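Local coordinates for protein polyhedrin (Operophtera brumata cypovirus 19, PDB 5A99) that probably forms the crystalline matrix of the polyhedra, the microcrystalline occlusion bodies in which this insect cypovirus is embedded, at residues V38-D43 with P108-F113. Numbering follows the deposited sequence.
Sequences VLYMKD and PVSFQF
Val38 and Tyr40 pair with Gln112 and Ser110 as hydrogen-bonded antiparallel pairs, and Leu39 faces Phe111 as the non-hydrogen-bonded pair between them. Strands 33-40 and 110-116 are neighbours inside the six-stranded antiparallel sheet of polyhedrin, and their short segments run at 159° to each other. The pairing ends in a classic beta bulge: Val109 and Ser110 both face Tyr40. Tyr40 O takes a short bond from Val109 N (2.7 Å) and a weak one from Ser110 N (3.5 Å). Tyr40 N gives its hydrogen to Ser110 O.

On the face with Val38 and Tyr40, the tyrosine ring reaches across the partner strand. Its CG is anti to the carbonyl carbon (chi1 -54°), beside the backbone N. The ring meets the partner strand with its edge, CE2 lying 3.6 Å from Gln112 N, and Ser110 OG sits obliquely by CD2. Gln112 rises from the sheet with CG anti to its backbone N (chi1 170°) and the chain extended. Its CB packs against the phenol oxygen. Tyr40 OH bonds Tyr240 OH, while Gln112 OE1 is held by Ser169 OG and NE2 bonds Arg241 O. Both side-chain ends are thus tied to the C-terminal region, and Gln112 also to strand 164-173.

On the face of Leu39 and Phe111 the contact is apolar. Leu39 CD2 touches Phe111 CB (4.0 Å). The Phe111 ring turns away into a cluster with Phe126, Phe174 and Phe179. Beyond the paired residues, Pro108 CB meets Leu39 CB. Met41 is bent at chi2, which sets SD 3.9 Å from Pro108 CB, and again at chi3, where CE comes up to Pro108 N. At the exposed end, Lys42 CG rests on Val109 CG2. Back beside Val38, Gln112 NE2 donates to Tyr40 OH at 2.8 Å, the oxygen close to the amide plane.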
loop_
_atom_site.group_PDB
_atom_site.type_symbol
_atom_site.label_atom_id
_atom_site.label_comp_id
_atom_site.label_asym_id
_atom_site.label_seq_id
_atom_site.Cartn_x
_atom_site.Cartn_y
_atom_site.Cartn_z
ATOM N N VAL A 38 -12.893 -12.742 -5.782
ATOM C CA VAL A 38 -13.322 -13.011 -7.145
ATOM C C VAL A 38 -14.575 -12.205 -7.413
ATOM O O VAL A 38 -15.569 -12.333 -6.702
ATOM C CB VAL A 38 -13.631 -14.493 -7.357
ATOM C CG1 VAL A 38 -14.012 -14.772 -8.840
ATOM C CG2 VAL A 38 -12.461 -15.331 -6.919
ATOM N N LEU A 39 -14.522 -11.378 -8.441
ATOM C CA LEU A 39 -15.651 -10.512 -8.768
ATOM C C LEU A 39 -16.288 -10.939 -10.078
ATOM O O LEU A 39 -15.627 -10.994 -11.116
ATOM C CB LEU A 39 -15.181 -9.062 -8.847
ATOM C CG LEU A 39 -14.472 -8.619 -7.565
ATOM C CD1 LEU A 39 -13.745 -7.304 -7.731
ATOM C CD2 LEU A 39 -15.487 -8.534 -6.437
ATOM N N TYR A 40 -17.572 -11.259 -10.017
ATOM C CA TYR A 40 -18.306 -11.663 -11.198
ATOM C C TYR A 40 -18.994 -10.452 -11.781
ATOM O O TYR A 40 -19.856 -9.837 -11.153
ATOM C CB TYR A 40 -19.294 -12.769 -10.845
ATOM C CG TYR A 40 -18.609 -13.924 -10.155
ATOM C CD1 TYR A 40 -17.999 -14.940 -10.887
ATOM C CD2 TYR A 40 -18.536 -13.976 -8.771
ATOM C CE1 TYR A 40 -17.357 -15.989 -10.250
ATOM C CE2 TYR A 40 -17.902 -15.015 -8.130
ATOM C CZ TYR A 40 -17.311 -16.016 -8.872
ATOM O OH TYR A 40 -16.675 -17.047 -8.230
ATOM N N MET A 41 -18.590 -10.108 -12.992
ATOM C CA MET A 41 -18.985 -8.849 -13.590
ATOM C C MET A 41 -20.267 -9.019 -14.414
ATOM O O MET A 41 -20.788 -10.131 -14.588
ATOM C CB MET A 41 -17.829 -8.290 -14.439
ATOM C CG MET A 41 -16.455 -8.259 -13.728
ATOM S SD MET A 41 -16.370 -7.534 -12.065
ATOM C CE MET A 41 -16.688 -5.821 -12.464
ATOM N N LYS A 42 -20.781 -7.907 -14.909
ATOM C CA LYS A 42 -22.085 -7.879 -15.558
ATOM C C LYS A 42 -22.061 -8.546 -16.943
ATOM O O LYS A 42 -23.107 -8.899 -17.493
ATOM C CB LYS A 42 -22.587 -6.433 -15.620
ATOM C CG LYS A 42 -22.871 -5.871 -14.234
ATOM C CD LYS A 42 -23.397 -4.439 -14.229
ATOM C CE LYS A 42 -23.961 -4.094 -12.846
ATOM N NZ LYS A 42 -24.518 -2.733 -12.731
ATOM N N ASP A 43 -20.865 -8.760 -17.488
ATOM C CA ASP A 43 -20.741 -9.478 -18.760
ATOM C C ASP A 43 -20.375 -10.949 -18.547
ATOM O O ASP A 43 -20.035 -11.675 -19.495
ATOM C CB ASP A 43 -19.723 -8.783 -19.674
ATOM C CG ASP A 43 -18.323 -8.714 -19.072
ATOM O OD1 ASP A 43 -18.117 -9.143 -17.909
ATOM O OD2 ASP A 43 -17.421 -8.195 -19.767
ATOM N N PRO A 108 -19.406 -4.894 -10.240
ATOM C CA PRO A 108 -19.549 -6.344 -10.085
ATOM C C PRO A 108 -20.964 -6.717 -9.654
ATOM O O PRO A 108 -21.636 -5.956 -8.955
ATOM C CB PRO A 108 -18.536 -6.677 -8.981
ATOM C CG PRO A 108 -18.472 -5.431 -8.152
ATOM C CD PRO A 108 -18.657 -4.290 -9.123
ATOM N N VAL A 109 -21.410 -7.885 -10.090
ATOM C CA VAL A 109 -22.715 -8.395 -9.716
ATOM C C VAL A 109 -22.656 -9.108 -8.372
ATOM O O VAL A 109 -23.573 -9.021 -7.554
ATOM C CB VAL A 109 -23.215 -9.389 -10.781
ATOM C CG1 VAL A 109 -24.591 -9.920 -10.412
ATOM C CG2 VAL A 109 -23.242 -8.722 -12.132
ATOM N N SER A 110 -21.562 -9.821 -8.145
ATOM C CA SER A 110 -21.450 -10.651 -6.965
ATOM C C SER A 110 -19.990 -11.002 -6.775
ATOM O O SER A 110 -19.133 -10.626 -7.592
ATOM C CB SER A 110 -22.289 -11.922 -7.112
ATOM O OG SER A 110 -21.718 -12.773 -8.096
ATOM N N PHE A 111 -19.709 -11.715 -5.695
ATOM C CA PHE A 111 -18.337 -12.041 -5.345
ATOM C C PHE A 111 -18.214 -13.458 -4.776
ATOM O O PHE A 111 -19.194 -14.052 -4.303
ATOM C CB PHE A 111 -17.827 -11.040 -4.293
ATOM C CG PHE A 111 -18.420 -11.255 -2.927
ATOM C CD1 PHE A 111 -17.864 -12.181 -2.056
ATOM C CD2 PHE A 111 -19.553 -10.561 -2.521
ATOM C CE1 PHE A 111 -18.422 -12.404 -0.807
ATOM C CE2 PHE A 111 -20.110 -10.779 -1.257
ATOM C CZ PHE A 111 -19.533 -11.699 -0.406
ATOM N N GLN A 112 -16.999 -13.994 -4.829
ATOM C CA GLN A 112 -16.633 -15.162 -4.037
ATOM C C GLN A 112 -15.299 -14.868 -3.347
ATOM O O GLN A 112 -14.324 -14.454 -3.990
ATOM C CB GLN A 112 -16.549 -16.437 -4.892
ATOM C CG GLN A 112 -15.927 -17.623 -4.143
ATOM C CD GLN A 112 -16.083 -18.972 -4.848
ATOM O OE1 GLN A 112 -15.864 -20.025 -4.244
ATOM N NE2 GLN A 112 -16.417 -18.945 -6.128
ATOM N N PHE A 113 -15.274 -15.044 -2.031
ATOM C CA PHE A 113 -14.062 -14.819 -1.251
ATOM C C PHE A 113 -13.554 -16.174 -0.778
ATOM O O PHE A 113 -14.305 -16.946 -0.178
ATOM C CB PHE A 113 -14.373 -13.884 -0.078
ATOM C CG PHE A 113 -13.201 -13.604 0.818
ATOM C CD1 PHE A 113 -12.086 -12.928 0.339
ATOM C CD2 PHE A 113 -13.215 -14.000 2.147
ATOM C CE1 PHE A 113 -11.009 -12.649 1.173
ATOM C CE2 PHE A 113 -12.139 -13.724 2.983
ATOM C CZ PHE A 113 -11.034 -13.051 2.486
#